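Local coordinates for protein Cg10997-pa (Drosophila melanogaster, PDB 2YV7) that may insert into membranes to form pH-dependent chloride channels, adopting a glutathione S-transferase-like fold in its soluble state, at residues A[52-56]-A[57-61]; A[169-173]-A[174-178]. All blocks are in the same frame, centred on the assembly; numbering follows the deposited sequence.

Interaction 1 of 2, residues A[52-56]-A[57-61]; sequences LLAEL and KTISL
A chi1 of 61° sets CG1 of Ile59 between its own backbone N and carbonyl carbon, turning the ethyl arm back over Leu53 and Ala54. There CG1 lies 3.9 Å from Ala54 CB, and the extended chi2 carries CD1 on to 4.0 Å from Leu53 CB. From the strand side Leu61 adds its CB, 4.0 Å from Ala54 CB, so the small methyl of Ala54 is touched by two residues of the returning chain. The turn that makes this possible is a Schellman motif. Lys57 leaves the helix with a positive phi of 59°, and two amides reach back: Thr58 N bonds to Leu53 O at 3.2 Å, fairly straight, while Lys57 N bonds to Ala54 O at 2.9 Å from above the carbonyl plane, 72° out of it. Thr58 swings its hydroxyl to the same end of the helix, bringing OG1 to 3.3 Å from Leu53 O, but its hydrogen bond is made to Pro109 O. Cutting Ile59 back to an alanine removes CG1 and CD1 and is likely to open a gap beside Leu53 CB and Ala54 CB, with Leu61 left as the side chain of the returning chain that still touches Ala54. The turn links helix 41-55 to strand 60-66 in a beta-alpha-beta unit of the thioredoxin-like domain: Ser60 is hydrogen-bonded through its backbone to Ile23 of strand 22-28 and to Pro21 just before it, Ile59 also packs on Ile23 and Ile108, and Leu53 touches the loop residue Ile108 and Leu114 of helix 111-114.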
ATOM      1  N   LEU A  52      -7.418  -6.416  -6.899  1.00 24.93           N
ATOM      2  CA  LEU A  52      -6.967  -7.006  -8.133  1.00 25.79           C
ATOM      3  C   LEU A  52      -7.711  -8.344  -8.379  1.00 29.18           C
ATOM      4  O   LEU A  52      -8.029  -8.664  -9.498  1.00 34.28           O
ATOM      5  CB  LEU A  52      -5.453  -7.275  -8.099  1.00 29.37           C
ATOM      6  CG  LEU A  52      -4.508  -6.037  -8.053  1.00 28.59           C
ATOM      7  CD1 LEU A  52      -3.073  -6.489  -7.752  1.00 30.60           C
ATOM      8  CD2 LEU A  52      -4.597  -5.245  -9.328  1.00 31.34           C
ATOM      9  N   LEU A  53      -7.911  -9.106  -7.330  1.00 29.90           N
ATOM     10  CA  LEU A  53      -8.588 -10.437  -7.433  1.00 31.85           C
ATOM     11  C   LEU A  53     -10.083 -10.282  -7.770  1.00 36.06           C
ATOM     12  O   LEU A  53     -10.653 -11.042  -8.572  1.00 39.14           O
ATOM     13  CB  LEU A  53      -8.400 -11.206  -6.145  1.00 33.47           C
ATOM     14  CG  LEU A  53      -6.948 -11.666  -5.851  1.00 33.60           C
ATOM     15  CD1 LEU A  53      -6.903 -12.573  -4.619  1.00 34.77           C
ATOM     16  CD2 LEU A  53      -6.344 -12.376  -7.087  1.00 34.38           C
ATOM     17  N   ALA A  54     -10.672  -9.239  -7.221  1.00 34.75           N
ATOM     18  CA  ALA A  54     -12.079  -8.904  -7.458  1.00 34.21           C
ATOM     19  C   ALA A  54     -12.272  -8.330  -8.863  1.00 40.50           C
ATOM     20  O   ALA A  54     -13.272  -8.598  -9.522  1.00 37.76           O
ATOM     21  CB  ALA A  54     -12.560  -7.937  -6.372  1.00 35.57           C
ATOM     22  N   GLU A  55     -11.309  -7.549  -9.350  1.00 39.23           N
ATOM     23  CA  GLU A  55     -11.322  -7.182 -10.757  1.00 36.88           C
ATOM     24  C   GLU A  55     -11.352  -8.387 -11.687  1.00 41.57           C
ATOM     25  O   GLU A  55     -11.962  -8.342 -12.769  1.00 41.75           O
ATOM     26  CB  GLU A  55     -10.058  -6.397 -11.088  1.00 40.88           C
ATOM     27  CG  GLU A  55     -10.173  -4.955 -10.911  1.00 45.23           C
ATOM     28  CD  GLU A  55      -8.904  -4.253 -11.381  1.00 45.24           C
ATOM     29  OE1 GLU A  55      -7.887  -4.946 -11.664  1.00 48.54           O
ATOM     30  OE2 GLU A  55      -8.935  -3.012 -11.460  1.00 49.05           O
ATOM     31  N   LEU A  56     -10.651  -9.442 -11.289  1.00 42.05           N
ATOM     32  CA  LEU A  56     -10.549 -10.677 -12.054  1.00 45.25           C
ATOM     33  C   LEU A  56     -11.798 -11.536 -11.843  1.00 49.16           C
ATOM     34  O   LEU A  56     -11.930 -12.621 -12.409  1.00 53.34           O
ATOM     35  CB  LEU A  56      -9.280 -11.442 -11.658  1.00 45.28           C
ATOM     36  CG  LEU A  56      -7.965 -10.953 -12.292  1.00 49.20           C
ATOM     37  CD1 LEU A  56      -6.748 -11.492 -11.564  1.00 46.59           C
ATOM     38  CD2 LEU A  56      -7.879 -11.302 -13.779  1.00 46.47           C
ATOM     39  N   LYS A  57     -12.712 -11.004 -11.038  1.00 48.28           N
ATOM     40  CA  LYS A  57     -14.007 -11.609 -10.718  1.00 51.31           C
ATOM     41  C   LYS A  57     -13.942 -13.005 -10.063  1.00 50.61           C
ATOM     42  O   LYS A  57     -14.879 -13.816 -10.195  1.00 51.44           O
ATOM     43  CB  LYS A  57     -14.969 -11.553 -11.928  1.00 53.93           C
ATOM     44  CG  LYS A  57     -15.185 -10.130 -12.477  1.00 55.34           C
ATOM     45  CD  LYS A  57     -16.569  -9.963 -13.064  1.00 57.06           C
ATOM     46  CE  LYS A  57     -16.699  -8.685 -13.921  1.00 58.63           C
ATOM     47  NZ  LYS A  57     -17.853  -8.763 -14.898  1.00 58.27           N
ATOM     48  N   THR A  58     -12.857 -13.290  -9.338  1.00 50.54           N
ATOM     49  CA  THR A  58     -12.837 -14.537  -8.557  1.00 46.70           C
ATOM     50  C   THR A  58     -13.544 -14.369  -7.218  1.00 45.52           C
ATOM     51  O   THR A  58     -13.960 -15.357  -6.594  1.00 43.22           O
ATOM     52  CB  THR A  58     -11.428 -15.108  -8.316  1.00 49.31           C
ATOM     53  OG1 THR A  58     -10.621 -14.147  -7.610  1.00 39.32           O
ATOM     54  CG2 THR A  58     -10.766 -15.544  -9.646  1.00 45.86           C
ATOM     55  N   ILE A  59     -13.692 -13.116  -6.798  1.00 35.65           N
ATOM     56  CA  ILE A  59     -14.272 -12.796  -5.483  1.00 34.62           C
ATOM     57  C   ILE A  59     -15.058 -11.501  -5.570  1.00 35.89           C
ATOM     58  O   ILE A  59     -15.046 -10.808  -6.590  1.00 37.53           O
ATOM     59  CB  ILE A  59     -13.187 -12.613  -4.340  1.00 36.85           C
ATOM     60  CG1 ILE A  59     -12.234 -11.462  -4.683  1.00 36.03           C
ATOM     61  CG2 ILE A  59     -12.418 -13.910  -4.015  1.00 38.79           C
ATOM     62  CD1 ILE A  59     -11.413 -10.991  -3.483  1.00 33.59           C
ATOM     63  N   SER A  60     -15.712 -11.201  -4.453  1.00 37.89           N
ATOM     64  CA  SER A  60     -16.429  -9.985  -4.191  1.00 42.13           C
ATOM     65  C   SER A  60     -15.675  -9.346  -3.025  1.00 41.52           C
ATOM     66  O   SER A  60     -15.289 -10.017  -2.064  1.00 37.40           O
ATOM     67  CB  SER A  60     -17.846 -10.363  -3.741  1.00 42.89           C
ATOM     68  OG  SER A  60     -18.689  -9.263  -3.619  1.00 43.09           O
ATOM     69  N   LEU A  61     -15.421  -8.049  -3.125  1.00 40.13           N
ATOM     70  CA  LEU A  61     -14.686  -7.370  -2.075  1.00 36.17           C
ATOM     71  C   LEU A  61     -15.594  -6.375  -1.375  1.00 36.91           C
ATOM     72  O   LEU A  61     -16.162  -5.507  -2.022  1.00 38.55           O
ATOM     73  CB  LEU A  61     -13.460  -6.626  -2.658  1.00 36.39           C
ATOM     74  CG  LEU A  61     -12.574  -5.939  -1.601  1.00 35.26           C
ATOM     75  CD1 LEU A  61     -12.054  -6.868  -0.469  1.00 33.71           C
ATOM     76  CD2 LEU A  61     -11.412  -5.130  -2.274  1.00 36.51           C
TER

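Interaction 2 of 2, residues A[169-173]-A[174-178]; sequences DTMCC and FDCEL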
ATOM      1  N   ASP A 169       4.457  -7.405 -16.865  1.00 33.07           N
ATOM      2  CA  ASP A 169       3.482  -6.388 -17.207  1.00 36.05           C
ATOM      3  C   ASP A 169       2.171  -6.451 -16.428  1.00 35.13           C
ATOM      4  O   ASP A 169       1.316  -5.624 -16.654  1.00 35.81           O
ATOM      5  CB  ASP A 169       3.262  -6.286 -18.714  1.00 41.45           C
ATOM      6  CG  ASP A 169       4.574  -6.018 -19.492  1.00 49.47           C
ATOM      7  OD1 ASP A 169       5.409  -5.174 -19.039  1.00 39.45           O
ATOM      8  OD2 ASP A 169       4.772  -6.653 -20.581  1.00 47.15           O
ATOM      9  N   THR A 170       2.031  -7.450 -15.551  1.00 33.75           N
ATOM     10  CA  THR A 170       0.880  -7.643 -14.681  1.00 35.12           C
ATOM     11  C   THR A 170       1.289  -7.356 -13.225  1.00 31.51           C
ATOM     12  O   THR A 170       2.416  -7.694 -12.838  1.00 31.56           O
ATOM     13  CB  THR A 170       0.425  -9.149 -14.756  1.00 39.73           C
ATOM     14  OG1 THR A 170      -0.214  -9.383 -16.012  1.00 43.08           O
ATOM     15  CG2 THR A 170      -0.553  -9.537 -13.629  1.00 44.39           C
ATOM     16  N   MET A 171       0.371  -6.783 -12.451  1.00 27.43           N
ATOM     17  CA  MET A 171       0.564  -6.570 -11.021  1.00 33.19           C
ATOM     18  C   MET A 171       0.783  -7.861 -10.275  1.00 33.04           C
ATOM     19  O   MET A 171       0.108  -8.868 -10.530  1.00 30.88           O
ATOM     20  CB  MET A 171      -0.626  -5.800 -10.413  1.00 27.22           C
ATOM     21  CG  MET A 171      -0.702  -4.382 -10.850  1.00 28.40           C
ATOM     22  SD  MET A 171       0.479  -3.413  -9.870  1.00 28.93           S
ATOM     23  CE  MET A 171      -0.128  -3.632  -8.199  1.00 26.43           C
ATOM     24  N   CYS A 172       1.746  -7.840  -9.346  1.00 30.04           N
ATOM     25  CA  CYS A 172       1.829  -8.910  -8.360  1.00 29.33           C
ATOM     26  C   CYS A 172       1.852  -8.389  -6.918  1.00 22.92           C
ATOM     27  O   CYS A 172       1.807  -7.153  -6.644  1.00 26.31           O
ATOM     28  CB  CYS A 172       3.054  -9.810  -8.609  1.00 28.53           C
ATOM     29  SG  CYS A 172       4.565  -8.949  -8.261  1.00 32.39           S
ATOM     30  N   CYS A 173       1.942  -9.325  -5.994  1.00 23.64           N
ATOM     31  CA  CYS A 173       1.993  -9.060  -4.553  1.00 26.08           C
ATOM     32  C   CYS A 173       3.030  -7.980  -4.170  1.00 30.68           C
ATOM     33  O   CYS A 173       2.832  -7.200  -3.210  1.00 26.23           O
ATOM     34  CB  CYS A 173       2.233 -10.344  -3.733  1.00 29.92           C
ATOM     35  SG  CYS A 173       3.719 -11.236  -4.223  1.00 30.50           S
ATOM     36  N   PHE A 174       4.179  -8.014  -4.851  1.00 25.55           N
ATOM     37  CA  PHE A 174       5.294  -7.132  -4.473  1.00 23.45           C
ATOM     38  C   PHE A 174       4.967  -5.703  -4.852  1.00 22.01           C
ATOM     39  O   PHE A 174       5.395  -4.776  -4.165  1.00 22.39           O
ATOM     40  CB  PHE A 174       6.597  -7.561  -5.170  1.00 25.81           C
ATOM     41  CG  PHE A 174       7.046  -8.989  -4.789  1.00 26.04           C
ATOM     42  CD1 PHE A 174       7.364  -9.281  -3.473  1.00 29.05           C
ATOM     43  CD2 PHE A 174       7.177  -9.974  -5.751  1.00 27.83           C
ATOM     44  CE1 PHE A 174       7.790 -10.617  -3.090  1.00 28.66           C
ATOM     45  CE2 PHE A 174       7.568 -11.272  -5.381  1.00 26.38           C
ATOM     46  CZ  PHE A 174       7.896 -11.566  -4.071  1.00 29.38           C
ATOM     47  N   ASP A 175       4.221  -5.520  -5.942  1.00 21.54           N
ATOM     48  CA  ASP A 175       3.751  -4.184  -6.331  1.00 22.70           C
ATOM     49  C   ASP A 175       2.812  -3.598  -5.262  1.00 23.62           C
ATOM     50  O   ASP A 175       2.915  -2.415  -4.871  1.00 23.88           O
ATOM     51  CB  ASP A 175       3.089  -4.248  -7.687  1.00 25.07           C
ATOM     52  CG  ASP A 175       4.055  -4.685  -8.736  1.00 26.64           C
ATOM     53  OD1 ASP A 175       5.080  -3.936  -8.947  1.00 23.90           O
ATOM     54  OD2 ASP A 175       3.827  -5.793  -9.239  1.00 24.44           O
ATOM     55  N   CYS A 176       1.900  -4.431  -4.753  1.00 23.20           N
ATOM     56  CA  CYS A 176       0.973  -3.959  -3.735  1.00 21.91           C
ATOM     57  C   CYS A 176       1.686  -3.657  -2.410  1.00 20.69           C
ATOM     58  O   CYS A 176       1.195  -2.865  -1.563  1.00 22.15           O
ATOM     59  CB  CYS A 176      -0.149  -5.024  -3.532  1.00 24.63           C
ATOM     60  SG  CYS A 176      -0.986  -5.381  -5.075  1.00 26.32           S
ATOM     61  N   GLU A 177       2.892  -4.227  -2.185  1.00 20.06           N
ATOM     62  CA  GLU A 177       3.691  -3.835  -1.016  1.00 21.99           C
ATOM     63  C   GLU A 177       4.481  -2.519  -1.356  1.00 19.89           C
ATOM     64  O   GLU A 177       4.629  -1.662  -0.485  1.00 21.42           O
ATOM     65  CB  GLU A 177       4.741  -4.914  -0.692  1.00 21.02           C
ATOM     66  CG  GLU A 177       5.500  -4.677   0.612  1.00 25.42           C
ATOM     67  CD  GLU A 177       6.503  -5.785   0.929  1.00 29.72           C
ATOM     68  OE1 GLU A 177       6.173  -7.011   0.739  1.00 28.17           O
ATOM     69  OE2 GLU A 177       7.607  -5.422   1.377  1.00 26.37           O
ATOM     70  N   LEU A 178       5.046  -2.418  -2.585  1.00 19.99           N
ATOM     71  CA  LEU A 178       5.924  -1.295  -2.918  1.00 20.40           C
ATOM     72  C   LEU A 178       5.157   0.018  -3.073  1.00 20.09           C
ATOM     73  O   LEU A 178       5.580   1.065  -2.582  1.00 22.49           O
ATOM     74  CB  LEU A 178       6.714  -1.603  -4.181  1.00 18.64           C
ATOM     75  CG  LEU A 178       7.714  -0.424  -4.520  1.00 19.70           C
ATOM     76  CD1 LEU A 178       8.748  -0.113  -3.423  1.00 23.28           C
ATOM     77  CD2 LEU A 178       8.404  -0.841  -5.899  1.00 20.88           C
TER
HETATM   78  O   HOH W   1       4.692  -7.361 -11.330  1.00 28.49           O
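The Phe174 ring carries Cys173 SG over the centre of one face, 3.9 Å from the centroid and only 6° off the normal, a sulfur-aromatic contact. Cys172 SG approaches the same ring obliquely, 3.8 Å from CD2, and Val121, Ala122 and Ile125 of helix 119-125 also pack against Phe174. With chi1 at 56°, Cys173 holds its sulfur between its own N and carbonyl carbon, which lays it against the Phe174 backbone N and over the ring. The second flat group, the Asp175 carboxylate, takes Cys172 N on the anti lone pair of OD2 in a nearly straight bond of 2.9 Å. Cys172 SG answers as N-cap with a weak bond from Phe174 N, completing a capping box at the start of helix 173-193. Outside the box, Met171 bends at chi2 and chi3 until CE lies 3.7 Å from Cys176 SG, a hydrophobic staple, and presses against Asp175 CB. Water 1 donates to both OD2 and Thr170 O, while Tyr207 OH and Leu166 N bond to OD1. Gripped at both oxygens and set at a helix N-terminus, this buried carboxylate is probably stabilised as the anion.

Overall arrangement
Interaction 1 closes the C-terminal end of helix 41-55 and interaction 2 caps the N-terminal end of helix 173-193, the first in the thioredoxin-like N-terminal domain, the second in the helical part of the fold. Their centres are 16 Å apart, yet they meet through Leu52, whose CD1 lies 3.6 Å from Cys176 SG and 3.7 Å from Met171 CB. The residues that bind the calcium ion, His83, Pro85, Leu95 and Asn97, belong to neither. Because 52-61 falls within the predicted membrane-spanning segment 42-66, insertion of the N-terminal domain would probably require this apolar junction to part.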